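Local coordinates for putative cytoplasmic protein (Salmonella typhimurium, PDB 2GK3) that is of unknown function but forms a hexamer and probably belongs to the glutamine amidotransferase-like family, at residues K10-F15 with G53-Y58; E47-G52 with L245-L250; Y78-I83 with Q251-K256; Y114-G119 with E214-K219. All coordinates share one frame; numbering follows the deposited sequence.

Contact 1 of 4, residues K10-F15 with G53-Y58; sequences KLKVLF and GVDIDY
Lys12 to Phe15 and Asp55 to Tyr58 are paired parallel strands in the central sheet of an alpha/beta fold, consistent with the glutamine amidotransferase family. Four backbone hydrogen bonds alternate between them: Asp55 N to Leu11 O (2.9 Å), Val13 N to Asp55 O, Asp57 N to Val13 O, and Phe15 N to Asp57 O (2.8 Å, N-H...O 170°). The face carrying Lys12, Leu14, Asp55 and Asp57 is largely polar, with Leu14 CD2 resting on Asp57. Lys12 and Asp55 side chains run alongside each other, both with CG anti to the backbone N, and Lys12 CG lies 3.7 Å from Asp55 OD2. The lysine then bends at chi3 and again at chi4 (-52°), where NZ reaches long salt bridges to Asp55 OD2 (3.8 Å) and Asp57 OD2 (3.9 Å). A water that accepts from Lys12 NZ at 2.7 Å and donates weakly to Asp55 O supplements these loose contacts. Asp57 OD2 has a second partner, the hydroxyl of Tyr78. The opposite face, with Val13, Phe15, Ile56 and Tyr58, is mainly apolar: Ile56 CD1 lies against Val13 CB, and Phe15 CD2 is 3.9 Å from Tyr58 CE1, the side chains crossing obliquely. Val54, just before the strand, adds CG1 at 3.6 Å from Val13 CG2. Tyr58 OH is hydrogen-bonded to Gly17 O. Helix 43-51 covers this face through Leu45, Leu46 and Leu49, and ends in a Schellman motif at Gly53 that turns the chain into strand 55-59. Strand 80-84 flanks the other edge of strand 12-28, while helix 242-253 reaches Leu11.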
loop_
_atom_site.group_PDB
_atom_site.type_symbol
_atom_site.label_atom_id
_atom_site.label_comp_id
_atom_site.label_asym_id
_atom_site.label_seq_id
_atom_site.Cartn_x
_atom_site.Cartn_y
_atom_site.Cartn_z
ATOM N N LYS E 10 -34.094 0.404 31.088
ATOM C CA LYS E 10 -33.060 1.430 30.872
ATOM C C LYS E 10 -31.714 0.801 30.476
ATOM O O LYS E 10 -30.947 0.355 31.344
ATOM C CB LYS E 10 -32.928 2.341 32.097
ATOM C CG LYS E 10 -34.177 3.219 32.335
ATOM N N LEU E 11 -31.435 0.785 29.169
ATOM C CA LEU E 11 -30.350 -0.038 28.602
ATOM C C LEU E 11 -29.010 0.632 28.479
ATOM O O LEU E 11 -28.883 1.688 27.864
ATOM C CB LEU E 11 -30.701 -0.551 27.207
ATOM C CG LEU E 11 -32.036 -1.186 26.854
ATOM C CD1 LEU E 11 -31.976 -1.588 25.387
ATOM C CD2 LEU E 11 -32.378 -2.382 27.762
ATOM N N LYS E 12 -27.999 -0.029 29.029
ATOM C CA LYS E 12 -26.619 0.356 28.820
ATOM C C LYS E 12 -26.043 -0.614 27.799
ATOM O O LYS E 12 -25.931 -1.819 28.069
ATOM C CB LYS E 12 -25.854 0.280 30.134
ATOM C CG LYS E 12 -24.594 1.112 30.145
ATOM C CD LYS E 12 -23.756 0.835 31.383
ATOM C CE LYS E 12 -23.053 2.108 31.870
ATOM N NZ LYS E 12 -22.275 2.832 30.800
ATOM N N VAL E 13 -25.707 -0.101 26.621
ATOM C CA VAL E 13 -25.221 -0.939 25.512
ATOM C C VAL E 13 -23.823 -0.513 25.051
ATOM O O VAL E 13 -23.571 0.675 24.862
ATOM C CB VAL E 13 -26.208 -0.904 24.320
ATOM C CG1 VAL E 13 -25.644 -1.650 23.082
ATOM C CG2 VAL E 13 -27.559 -1.467 24.730
ATOM N N LEU E 14 -22.927 -1.485 24.877
ATOM C CA LEU E 14 -21.600 -1.260 24.301
ATOM C C LEU E 14 -21.672 -1.534 22.802
ATOM O O LEU E 14 -21.972 -2.643 22.391
ATOM C CB LEU E 14 -20.578 -2.199 24.954
ATOM C CG LEU E 14 -19.090 -1.848 25.094
ATOM C CD1 LEU E 14 -18.262 -3.090 24.898
ATOM C CD2 LEU E 14 -18.590 -0.741 24.159
ATOM N N PHE E 15 -21.422 -0.526 21.979
ATOM C CA PHE E 15 -21.469 -0.717 20.535
ATOM C C PHE E 15 -20.037 -0.742 19.983
ATOM O O PHE E 15 -19.328 0.263 20.049
ATOM C CB PHE E 15 -22.306 0.386 19.873
ATOM C CG PHE E 15 -22.597 0.140 18.399
ATOM C CD1 PHE E 15 -23.864 -0.238 17.984
ATOM C CD2 PHE E 15 -21.597 0.297 17.437
ATOM C CE1 PHE E 15 -24.127 -0.469 16.637
ATOM C CE2 PHE E 15 -21.848 0.068 16.094
ATOM C CZ PHE E 15 -23.106 -0.313 15.690
ATOM N N GLY E 53 -33.462 6.343 23.818
ATOM C CA GLY E 53 -33.209 6.244 25.246
ATOM C C GLY E 53 -32.155 5.246 25.668
ATOM O O GLY E 53 -32.028 4.957 26.860
ATOM N N VAL E 54 -31.393 4.722 24.710
ATOM C CA VAL E 54 -30.316 3.803 25.035
ATOM C C VAL E 54 -29.062 4.582 25.424
ATOM O O VAL E 54 -28.632 5.493 24.714
ATOM C CB VAL E 54 -30.020 2.788 23.875
ATOM C CG1 VAL E 54 -28.886 1.827 24.258
ATOM C CG2 VAL E 54 -31.279 2.013 23.485
ATOM N N ASP E 55 -28.501 4.212 26.569
ATOM C CA ASP E 55 -27.214 4.700 27.036
ATOM C C ASP E 55 -26.080 3.951 26.304
ATOM O O ASP E 55 -25.739 2.826 26.663
ATOM C CB ASP E 55 -27.150 4.505 28.569
ATOM C CG ASP E 55 -25.828 4.953 29.194
ATOM O OD1 ASP E 55 -24.993 5.611 28.527
ATOM O OD2 ASP E 55 -25.626 4.619 30.390
ATOM N N ILE E 56 -25.496 4.576 25.281
ATOM C CA ILE E 56 -24.464 3.918 24.439
ATOM C C ILE E 56 -23.015 4.303 24.786
ATOM O O ILE E 56 -22.713 5.484 24.941
ATOM C CB ILE E 56 -24.665 4.234 22.936
ATOM C CG1 ILE E 56 -25.984 3.675 22.398
ATOM C CG2 ILE E 56 -23.482 3.714 22.111
ATOM C CD1 ILE E 56 -25.873 2.282 21.775
ATOM N N ASP E 57 -22.130 3.310 24.913
ATOM C CA ASP E 57 -20.696 3.534 24.782
ATOM C C ASP E 57 -20.242 3.084 23.395
ATOM O O ASP E 57 -20.479 1.945 22.990
ATOM C CB ASP E 57 -19.914 2.761 25.838
ATOM C CG ASP E 57 -20.031 3.379 27.219
ATOM O OD1 ASP E 57 -20.716 4.418 27.379
ATOM O OD2 ASP E 57 -19.449 2.804 28.158
ATOM N N TYR E 58 -19.601 3.985 22.671
ATOM C CA TYR E 58 -19.091 3.669 21.359
ATOM C C TYR E 58 -17.605 3.322 21.409
ATOM O O TYR E 58 -16.779 4.093 21.911
ATOM C CB TYR E 58 -19.329 4.813 20.382
ATOM C CG TYR E 58 -18.879 4.480 18.987
ATOM C CD1 TYR E 58 -19.201 3.250 18.407
ATOM C CD2 TYR E 58 -18.149 5.385 18.237
ATOM C CE1 TYR E 58 -18.785 2.927 17.129
ATOM C CE2 TYR E 58 -17.746 5.074 16.945
ATOM C CZ TYR E 58 -18.066 3.834 16.402
ATOM O OH TYR E 58 -17.655 3.511 15.127
HETATM O O HOH W 1 -22.758 2.544 28.168
#

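Contact 2 of 4, residues E47-G52 with L245-L250; sequences ECLRKG and LWVNTL
Leu49 meets Trp246, Val247 and Leu250 in a purely apolar contact between helices 47-51 and 245-250, whose axes pass 10.0 Å apart at 64°. One methyl does the touching: Leu49 CD2 lies 3.9 Å from Trp246 CB, 3.9 Å from Val247 CG2 and 3.9 Å from Leu250 CD1. It thus fits against a notch formed by two successive residues and the one a helical turn further on. The side chains approach differently. Leu49 and Val247 pass alongside, pointing opposite ways, whereas Leu49 and Leu250 cross at about a right angle. Trp246 gives only its CB to the contact, since CG stands anti to the carbonyl carbon (chi1 -62°) and the indole turns from the leucine. A looser approach, Gly52 CA to Val247 CG2 at 4.4 Å, adds the helix end.

No polar bond joins the two helices; each keeps its own backbone bonds. Lys51 N bonds to Glu47 O at 3.1 Å, and Leu250 N to Trp246 O at 3.0 Å, as expected for helical turns. The charged ends of Glu47, Arg50 and Lys51 lie far from helix 245-250.

Around the contact, Trp246 stacks edge-to-face with Tyr242 and with Phe223, and its side chain touches Leu122 and Ile124 of strand 120-124. Leu250 packs on Val80 and Val82 of strand 80-84, Leu49 packs on Ile56 of strand 55-59, and Cys48 adds contacts to Tyr242 and Thr243.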
loop_
_atom_site.group_PDB
_atom_site.type_symbol
_atom_site.label_atom_id
_atom_site.label_comp_id
_atom_site.label_asym_id
_atom_site.label_seq_id
_atom_site.Cartn_x
_atom_site.Cartn_y
_atom_site.Cartn_z
ATOM N N GLU E 47 -27.291 7.717 16.710
ATOM C CA GLU E 47 -28.166 8.835 16.996
ATOM C C GLU E 47 -29.585 8.370 17.308
ATOM O O GLU E 47 -30.244 8.911 18.186
ATOM C CB GLU E 47 -28.146 9.824 15.824
ATOM C CG GLU E 47 -28.932 11.107 16.026
ATOM C CD GLU E 47 -28.659 11.781 17.360
ATOM O OE1 GLU E 47 -27.525 11.672 17.883
ATOM O OE2 GLU E 47 -29.591 12.422 17.890
ATOM N N CYS E 48 -30.044 7.352 16.591
ATOM C CA CYS E 48 -31.386 6.793 16.787
ATOM C C CYS E 48 -31.505 6.083 18.115
ATOM O O CYS E 48 -32.536 6.179 18.787
ATOM C CB CYS E 48 -31.735 5.807 15.671
ATOM S SG CYS E 48 -31.944 6.508 14.042
ATOM N N LEU E 49 -30.465 5.345 18.485
ATOM C CA LEU E 49 -30.451 4.658 19.776
ATOM C C LEU E 49 -30.406 5.655 20.926
ATOM O O LEU E 49 -31.031 5.427 21.965
ATOM C CB LEU E 49 -29.291 3.647 19.872
ATOM C CG LEU E 49 -29.249 2.590 18.745
ATOM C CD1 LEU E 49 -27.937 1.803 18.723
ATOM C CD2 LEU E 49 -30.454 1.654 18.812
ATOM N N ARG E 50 -29.657 6.747 20.738
ATOM C CA ARG E 50 -29.599 7.845 21.711
ATOM C C ARG E 50 -31.000 8.405 21.961
ATOM O O ARG E 50 -31.443 8.489 23.111
ATOM C CB ARG E 50 -28.660 8.953 21.222
ATOM C CG ARG E 50 -28.350 10.053 22.255
ATOM C CD ARG E 50 -27.442 11.157 21.674
ATOM N NE ARG E 50 -28.043 11.850 20.531
ATOM C CZ ARG E 50 -27.634 11.747 19.262
ATOM N NH1 ARG E 50 -26.599 10.980 18.928
ATOM N NH2 ARG E 50 -28.267 12.422 18.311
ATOM N N LYS E 51 -31.693 8.745 20.875
ATOM C CA LYS E 51 -33.051 9.299 20.934
ATOM C C LYS E 51 -34.080 8.316 21.477
ATOM O O LYS E 51 -35.130 8.726 21.976
ATOM C CB LYS E 51 -33.509 9.775 19.546
ATOM C CG LYS E 51 -32.838 11.027 19.026
ATOM C CD LYS E 51 -33.832 11.796 18.145
ATOM C CE LYS E 51 -33.243 12.265 16.811
ATOM N NZ LYS E 51 -31.952 13.005 16.969
ATOM N N GLY E 52 -33.783 7.021 21.359
ATOM C CA GLY E 52 -34.685 5.963 21.783
ATOM C C GLY E 52 -34.316 5.544 23.183
ATOM O O GLY E 52 -34.780 4.515 23.673
ATOM N N LEU E 245 -36.848 -1.178 15.285
ATOM C CA LEU E 245 -36.203 -2.453 14.971
ATOM C C LEU E 245 -35.009 -2.664 15.889
ATOM O O LEU E 245 -34.977 -3.616 16.652
ATOM C CB LEU E 245 -35.763 -2.511 13.498
ATOM C CG LEU E 245 -34.871 -3.674 13.027
ATOM C CD1 LEU E 245 -35.482 -5.073 13.285
ATOM C CD2 LEU E 245 -34.534 -3.518 11.552
ATOM N N TRP E 246 -34.059 -1.738 15.837
ATOM C CA TRP E 246 -32.814 -1.867 16.575
ATOM C C TRP E 246 -33.040 -1.756 18.067
ATOM O O TRP E 246 -32.437 -2.496 18.843
ATOM C CB TRP E 246 -31.805 -0.828 16.088
ATOM C CG TRP E 246 -31.465 -1.015 14.653
ATOM C CD1 TRP E 246 -31.805 -0.197 13.611
ATOM C CD2 TRP E 246 -30.758 -2.126 14.081
ATOM N NE1 TRP E 246 -31.334 -0.719 12.420
ATOM C CE2 TRP E 246 -30.688 -1.903 12.681
ATOM C CE3 TRP E 246 -30.169 -3.286 14.617
ATOM C CZ2 TRP E 246 -30.040 -2.797 11.804
ATOM C CZ3 TRP E 246 -29.526 -4.174 13.748
ATOM C CH2 TRP E 246 -29.472 -3.916 12.354
ATOM N N VAL E 247 -33.927 -0.839 18.457
ATOM C CA VAL E 247 -34.261 -0.615 19.863
ATOM C C VAL E 247 -34.968 -1.842 20.438
ATOM O O VAL E 247 -34.564 -2.348 21.491
ATOM C CB VAL E 247 -35.062 0.735 20.074
ATOM C CG1 VAL E 247 -35.831 0.748 21.384
ATOM C CG2 VAL E 247 -34.101 1.910 20.066
ATOM N N ASN E 248 -36.003 -2.321 19.740
ATOM C CA ASN E 248 -36.712 -3.543 20.150
ATOM C C ASN E 248 -35.798 -4.752 20.239
ATOM O O ASN E 248 -35.932 -5.540 21.168
ATOM C CB ASN E 248 -37.888 -3.899 19.222
ATOM C CG ASN E 248 -38.982 -2.851 19.205
ATOM O OD1 ASN E 248 -39.043 -1.956 20.064
ATOM N ND2 ASN E 248 -39.870 -2.961 18.214
ATOM N N THR E 249 -34.869 -4.911 19.288
ATOM C CA THR E 249 -34.017 -6.107 19.338
ATOM C C THR E 249 -33.002 -6.009 20.474
ATOM O O THR E 249 -32.712 -7.005 21.165
ATOM C CB THR E 249 -33.372 -6.543 17.972
ATOM O OG1 THR E 249 -31.970 -6.311 17.982
ATOM C CG2 THR E 249 -33.977 -5.877 16.785
ATOM N N LEU E 250 -32.489 -4.799 20.699
ATOM C CA LEU E 250 -31.626 -4.559 21.870
ATOM C C LEU E 250 -32.348 -4.925 23.161
ATOM O O LEU E 250 -31.819 -5.651 23.993
ATOM C CB LEU E 250 -31.162 -3.102 21.903
ATOM C CG LEU E 250 -30.074 -2.834 20.880
ATOM C CD1 LEU E 250 -29.556 -1.406 20.982
ATOM C CD2 LEU E 250 -28.946 -3.871 21.059
#

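Contact 3 of 4, residues Y78-I83 with Q251-K256; sequences YDVIVI and QFIARK
Asp79, Val80 and Arg255 carry the contact, with the chain's last residues bonded to Tyr78 and Asp79, just before strand 80-84. Asp79 works through both backbone and side chain. Its O accepts Arg255 N at 3.2 Å (157°), and its OD1 makes a salt bridge to Lys256 NZ at 3.4 Å, while OD2 is taken by Lys12 N. Lys256 NZ also donates to its neighbour Arg255 O from above the carbonyl plane. Arg255 crosses Asp79 at about a right angle and bends at chi3 (-50°), which places NE near Tyr78 O, to which it makes only a weak bond of 3.5 Å. NH2 makes the stronger one, to the same Tyr78 O at 3.0 Å, with the oxygen in the guanidinium plane. Tyr114 OH binds that oxygen weakly as well. Val80 supplies the apolar part: CG1 meets Ile253 CD1 at 3.8 Å, and CG2 rests on Ala254 CA at 3.7 Å. A C-terminal helix lying over the sheet, its tail bonded just ahead of a central strand, fits the alpha/beta fold of the glutamine amidotransferase family.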
loop_
_atom_site.group_PDB
_atom_site.type_symbol
_atom_site.label_atom_id
_atom_site.label_comp_id
_atom_site.label_asym_id
_atom_site.label_seq_id
_atom_site.Cartn_x
_atom_site.Cartn_y
_atom_site.Cartn_z
ATOM N N TYR E 78 -22.734 -3.727 31.043
ATOM C CA TYR E 78 -23.561 -3.607 29.847
ATOM C C TYR E 78 -24.684 -4.633 29.806
ATOM O O TYR E 78 -24.497 -5.784 30.208
ATOM C CB TYR E 78 -22.688 -3.704 28.604
ATOM C CG TYR E 78 -21.658 -2.606 28.541
ATOM C CD1 TYR E 78 -22.021 -1.311 28.153
ATOM C CD2 TYR E 78 -20.313 -2.849 28.875
ATOM C CE1 TYR E 78 -21.078 -0.294 28.093
ATOM C CE2 TYR E 78 -19.355 -1.821 28.821
ATOM C CZ TYR E 78 -19.754 -0.557 28.436
ATOM O OH TYR E 78 -18.839 0.467 28.358
ATOM N N ASP E 79 -25.852 -4.198 29.332
ATOM C CA ASP E 79 -26.978 -5.097 29.117
ATOM C C ASP E 79 -26.876 -5.876 27.787
ATOM O O ASP E 79 -27.266 -7.049 27.729
ATOM C CB ASP E 79 -28.294 -4.324 29.178
ATOM C CG ASP E 79 -28.502 -3.624 30.516
ATOM O OD1 ASP E 79 -28.346 -4.281 31.556
ATOM O OD2 ASP E 79 -28.831 -2.411 30.515
ATOM N N VAL E 80 -26.380 -5.200 26.741
ATOM C CA VAL E 80 -26.079 -5.784 25.440
ATOM C C VAL E 80 -24.701 -5.313 24.918
ATOM O O VAL E 80 -24.277 -4.184 25.187
ATOM C CB VAL E 80 -27.166 -5.431 24.363
ATOM C CG1 VAL E 80 -26.942 -6.237 23.075
ATOM C CG2 VAL E 80 -28.565 -5.650 24.911
ATOM N N ILE E 81 -24.008 -6.193 24.188
ATOM C CA ILE E 81 -22.866 -5.807 23.361
ATOM C C ILE E 81 -23.246 -5.979 21.891
ATOM O O ILE E 81 -23.777 -7.019 21.495
ATOM C CB ILE E 81 -21.598 -6.602 23.721
ATOM C CG1 ILE E 81 -21.111 -6.202 25.130
ATOM C CG2 ILE E 81 -20.481 -6.402 22.656
ATOM C CD1 ILE E 81 -20.068 -7.131 25.753
ATOM N N VAL E 82 -22.990 -4.943 21.089
ATOM C CA VAL E 82 -23.177 -4.998 19.642
ATOM C C VAL E 82 -21.843 -4.999 18.913
ATOM O O VAL E 82 -20.990 -4.156 19.164
ATOM C CB VAL E 82 -24.077 -3.864 19.132
ATOM C CG1 VAL E 82 -24.376 -4.040 17.660
ATOM C CG2 VAL E 82 -25.395 -3.847 19.907
ATOM N N ILE E 83 -21.650 -5.980 18.027
ATOM C CA ILE E 83 -20.460 -6.061 17.186
ATOM C C ILE E 83 -20.887 -5.847 15.732
ATOM O O ILE E 83 -21.764 -6.544 15.222
ATOM C CB ILE E 83 -19.748 -7.435 17.324
ATOM C CG1 ILE E 83 -19.365 -7.712 18.784
ATOM C CG2 ILE E 83 -18.543 -7.536 16.366
ATOM C CD1 ILE E 83 -18.902 -9.172 19.063
ATOM N N GLN E 251 -33.587 -4.455 23.268
ATOM C CA GLN E 251 -34.440 -4.644 24.434
ATOM C C GLN E 251 -34.856 -6.118 24.606
ATOM O O GLN E 251 -34.954 -6.629 25.731
ATOM C CB GLN E 251 -35.678 -3.756 24.281
ATOM C CG GLN E 251 -36.101 -3.037 25.548
ATOM C CD GLN E 251 -35.791 -1.558 25.517
ATOM O OE1 GLN E 251 -35.965 -0.898 24.485
ATOM N NE2 GLN E 251 -35.358 -1.016 26.656
ATOM N N PHE E 252 -35.101 -6.797 23.488
ATOM C CA PHE E 252 -35.474 -8.210 23.527
ATOM C C PHE E 252 -34.404 -9.111 24.172
ATOM O O PHE E 252 -34.725 -10.013 24.957
ATOM C CB PHE E 252 -35.840 -8.722 22.126
ATOM C CG PHE E 252 -36.573 -10.042 22.143
ATOM C CD1 PHE E 252 -37.935 -10.094 22.464
ATOM C CD2 PHE E 252 -35.902 -11.231 21.855
ATOM C CE1 PHE E 252 -38.618 -11.304 22.498
ATOM C CE2 PHE E 252 -36.566 -12.451 21.882
ATOM C CZ PHE E 252 -37.937 -12.488 22.211
ATOM N N ILE E 253 -33.145 -8.842 23.848
ATOM C CA ILE E 253 -32.019 -9.682 24.261
ATOM C C ILE E 253 -31.257 -9.132 25.494
ATOM O O ILE E 253 -30.302 -9.750 25.975
ATOM C CB ILE E 253 -31.050 -9.959 23.052
ATOM C CG1 ILE E 253 -30.198 -8.728 22.727
ATOM C CG2 ILE E 253 -31.842 -10.380 21.797
ATOM C CD1 ILE E 253 -29.166 -8.945 21.624
ATOM N N ALA E 254 -31.694 -7.982 26.012
ATOM C CA ALA E 254 -31.014 -7.353 27.159
ATOM C C ALA E 254 -30.975 -8.226 28.408
ATOM O O ALA E 254 -31.860 -9.058 28.648
ATOM C CB ALA E 254 -31.621 -6.005 27.480
ATOM N N ARG E 255 -29.923 -8.044 29.193
ATOM C CA ARG E 255 -29.856 -8.622 30.528
ATOM C C ARG E 255 -31.156 -8.394 31.331
ATOM O O ARG E 255 -31.770 -7.319 31.255
ATOM C CB ARG E 255 -28.668 -8.033 31.290
ATOM C CG ARG E 255 -28.386 -8.706 32.633
ATOM C CD ARG E 255 -27.265 -8.012 33.378
ATOM N NE ARG E 255 -26.097 -7.827 32.517
ATOM C CZ ARG E 255 -25.092 -8.689 32.391
ATOM N NH1 ARG E 255 -25.073 -9.829 33.071
ATOM N NH2 ARG E 255 -24.097 -8.397 31.580
ATOM N N LYS E 256 -31.577 -9.449 32.033
ATOM C CA LYS E 256 -32.474 -9.401 33.201
ATOM C C LYS E 256 -33.458 -10.562 33.202
ATOM O O LYS E 256 -33.088 -11.701 33.509
ATOM C CB LYS E 256 -33.220 -8.065 33.348
ATOM C CG LYS E 256 -33.216 -7.524 34.782
ATOM C CD LYS E 256 -31.817 -7.019 35.197
ATOM C CE LYS E 256 -31.586 -5.518 34.875
ATOM N NZ LYS E 256 -30.984 -5.230 33.511
#

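Contact 4 of 4, residues Y114-G119 with E214-K219; sequences YVKNGG and EYQQGK
Lys116 O accepts Gln217 N at 3.0 Å, a backbone bond joining the end of helix 107-116 to the turn 215-218; the amide approaches from above the carbonyl plane. Lys116 also has the most surface covered by the contact. CG is anti to the carbonyl carbon (chi1 -76°), and beyond it the chain is extended, running alongside both Tyr215 and Gln216. CG lies 3.5 Å from Tyr215 CE2, obliquely to the ring, and CE is 3.5 Å from Tyr215 OH. The amide of Gln216 borders the same methylenes, OE1 at 3.5 Å from Lys116 CG, while the lysine NZ goes on to a salt bridge with Glu113. Val115 CG1 touches the ring edge of Tyr215 and its CB, the latter at 4.0 Å. Past the helix, glycine backbones come close together: Gly218 CA approaches Gly119 O at 3.2 Å, and Lys219 N reaches Gly119 O in a weak bond. A water donates to Gly118 O at 2.6 Å and accepts weakly from Lys219 N. Gly118, at positive phi, completes a Schellman motif, with Gly119 N to Tyr114 O and Gly118 N to Val115 O. Against this helix end sits a type II' turn, Tyr215 to Gly218, closing the beta hairpin of strands 207-215 and 218-223; strands 120-124 and 218-223 set out from here as parallel neighbours.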
loop_
_atom_site.group_PDB
_atom_site.type_symbol
_atom_site.label_atom_id
_atom_site.label_comp_id
_atom_site.label_asym_id
_atom_site.label_seq_id
_atom_site.Cartn_x
_atom_site.Cartn_y
_atom_site.Cartn_z
ATOM N N TYR E 114 -19.398 -13.178 29.393
ATOM C CA TYR E 114 -20.376 -12.136 29.590
ATOM C C TYR E 114 -21.760 -12.624 29.115
ATOM O O TYR E 114 -22.768 -12.423 29.811
ATOM C CB TYR E 114 -19.905 -10.862 28.875
ATOM C CG TYR E 114 -21.009 -9.913 28.470
ATOM C CD1 TYR E 114 -21.383 -8.848 29.295
ATOM C CD2 TYR E 114 -21.684 -10.080 27.252
ATOM C CE1 TYR E 114 -22.414 -7.972 28.914
ATOM C CE2 TYR E 114 -22.714 -9.220 26.864
ATOM C CZ TYR E 114 -23.069 -8.171 27.691
ATOM O OH TYR E 114 -24.085 -7.334 27.303
ATOM N N VAL E 115 -21.814 -13.289 27.952
ATOM C CA VAL E 115 -23.081 -13.882 27.493
ATOM C C VAL E 115 -23.542 -15.044 28.404
ATOM O O VAL E 115 -24.702 -15.073 28.814
ATOM C CB VAL E 115 -23.102 -14.272 25.966
ATOM C CG1 VAL E 115 -24.516 -14.703 25.535
ATOM C CG2 VAL E 115 -22.661 -13.107 25.079
ATOM N N LYS E 116 -22.642 -15.971 28.740
ATOM C CA LYS E 116 -22.986 -17.107 29.624
ATOM C C LYS E 116 -23.694 -16.635 30.878
ATOM O O LYS E 116 -24.622 -17.293 31.375
ATOM C CB LYS E 116 -21.744 -17.896 30.060
ATOM C CG LYS E 116 -21.167 -18.813 28.991
ATOM C CD LYS E 116 -19.942 -19.612 29.507
ATOM C CE LYS E 116 -19.403 -20.557 28.396
ATOM N NZ LYS E 116 -18.113 -21.234 28.760
ATOM N N ASN E 117 -23.226 -15.494 31.389
ATOM C CA ASN E 117 -23.691 -14.957 32.646
ATOM C C ASN E 117 -24.814 -13.937 32.514
ATOM O O ASN E 117 -25.104 -13.231 33.476
ATOM C CB ASN E 117 -22.520 -14.385 33.446
ATOM C CG ASN E 117 -21.540 -15.469 33.901
ATOM O OD1 ASN E 117 -20.348 -15.395 33.613
ATOM N ND2 ASN E 117 -22.045 -16.485 34.597
ATOM N N GLY E 118 -25.452 -13.869 31.344
ATOM C CA GLY E 118 -26.683 -13.094 31.209
ATOM C C GLY E 118 -26.639 -11.903 30.288
ATOM O O GLY E 118 -27.680 -11.296 29.993
ATOM N N GLY E 119 -25.452 -11.540 29.829
ATOM C CA GLY E 119 -25.346 -10.488 28.830
ATOM C C GLY E 119 -26.010 -10.804 27.496
ATOM O O GLY E 119 -26.142 -11.976 27.104
ATOM N N GLU E 214 -30.424 -18.172 22.344
ATOM C CA GLU E 214 -29.975 -18.080 23.717
ATOM C C GLU E 214 -28.658 -18.799 23.830
ATOM O O GLU E 214 -28.335 -19.661 23.006
ATOM C CB GLU E 214 -31.011 -18.672 24.666
ATOM C CG GLU E 214 -32.416 -18.116 24.414
ATOM C CD GLU E 214 -33.430 -18.494 25.474
ATOM O OE1 GLU E 214 -33.014 -18.856 26.595
ATOM O OE2 GLU E 214 -34.652 -18.404 25.183
ATOM N N TYR E 215 -27.882 -18.410 24.828
ATOM C CA TYR E 215 -26.628 -19.057 25.130
ATOM C C TYR E 215 -26.389 -19.009 26.633
ATOM O O TYR E 215 -25.928 -17.977 27.174
ATOM C CB TYR E 215 -25.473 -18.388 24.381
ATOM C CG TYR E 215 -24.168 -19.111 24.590
ATOM C CD1 TYR E 215 -23.920 -20.323 23.959
ATOM C CD2 TYR E 215 -23.203 -18.607 25.440
ATOM C CE1 TYR E 215 -22.741 -21.005 24.160
ATOM C CE2 TYR E 215 -22.024 -19.273 25.639
ATOM C CZ TYR E 215 -21.805 -20.475 25.004
ATOM O OH TYR E 215 -20.635 -21.136 25.202
ATOM N N GLN E 216 -26.652 -20.145 27.287
ATOM C CA GLN E 216 -26.706 -20.244 28.755
ATOM C C GLN E 216 -27.640 -19.140 29.292
ATOM O O GLN E 216 -28.776 -19.068 28.835
ATOM C CB GLN E 216 -25.293 -20.313 29.385
ATOM C CG GLN E 216 -24.556 -21.677 29.088
ATOM C CD GLN E 216 -23.157 -21.826 29.757
ATOM O OE1 GLN E 216 -22.896 -21.260 30.834
ATOM N NE2 GLN E 216 -22.265 -22.599 29.121
ATOM N N GLN E 217 -27.196 -18.278 30.209
ATOM C CA GLN E 217 -28.082 -17.209 30.736
ATOM C C GLN E 217 -28.393 -16.067 29.740
ATOM O O GLN E 217 -29.434 -15.419 29.835
ATOM C CB GLN E 217 -27.541 -16.626 32.060
ATOM C CG GLN E 217 -27.584 -17.597 33.248
ATOM C CD GLN E 217 -26.810 -17.093 34.473
ATOM O OE1 GLN E 217 -26.050 -17.842 35.085
ATOM N NE2 GLN E 217 -26.998 -15.823 34.831
ATOM N N GLY E 218 -27.496 -15.826 28.793
ATOM C CA GLY E 218 -27.638 -14.694 27.877
ATOM C C GLY E 218 -28.493 -14.929 26.648
ATOM O O GLY E 218 -28.906 -16.044 26.358
ATOM N N LYS E 219 -28.768 -13.849 25.932
ATOM C CA LYS E 219 -29.631 -13.875 24.770
ATOM C C LYS E 219 -28.898 -13.276 23.584
ATOM O O LYS E 219 -28.069 -12.377 23.731
ATOM C CB LYS E 219 -30.920 -13.109 25.032
ATOM C CG LYS E 219 -31.942 -13.901 25.806
ATOM C CD LYS E 219 -33.218 -13.092 25.980
ATOM C CE LYS E 219 -34.429 -14.016 26.137
ATOM N NZ LYS E 219 -35.173 -14.251 24.830
HETATM O O HOH W 2 -29.360 -11.308 27.978
#

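From the N terminus, contact 1 is the first to close, joining strand 12-28 to strand 55-59 within the first 58 residues. Contact 2 opens at 47-52, inside that loop, and closes only at 245-250, so the two cross. Contact 3 opens later, at 78-83, in series with contact 1, and ends at the C terminus, crossing contact 2. Contact 4 is nested inside the loops of both contact 2 and contact 3. Helix 242-253 serves contacts 2 and 3, and contacts 1, 3 and 4 all reach the same central sheet. Leu11 packs on helix 242-253 and Asp79 bonds both Lys12 and the C-terminal residues, so the chain's two ends meet beside strand 80-84.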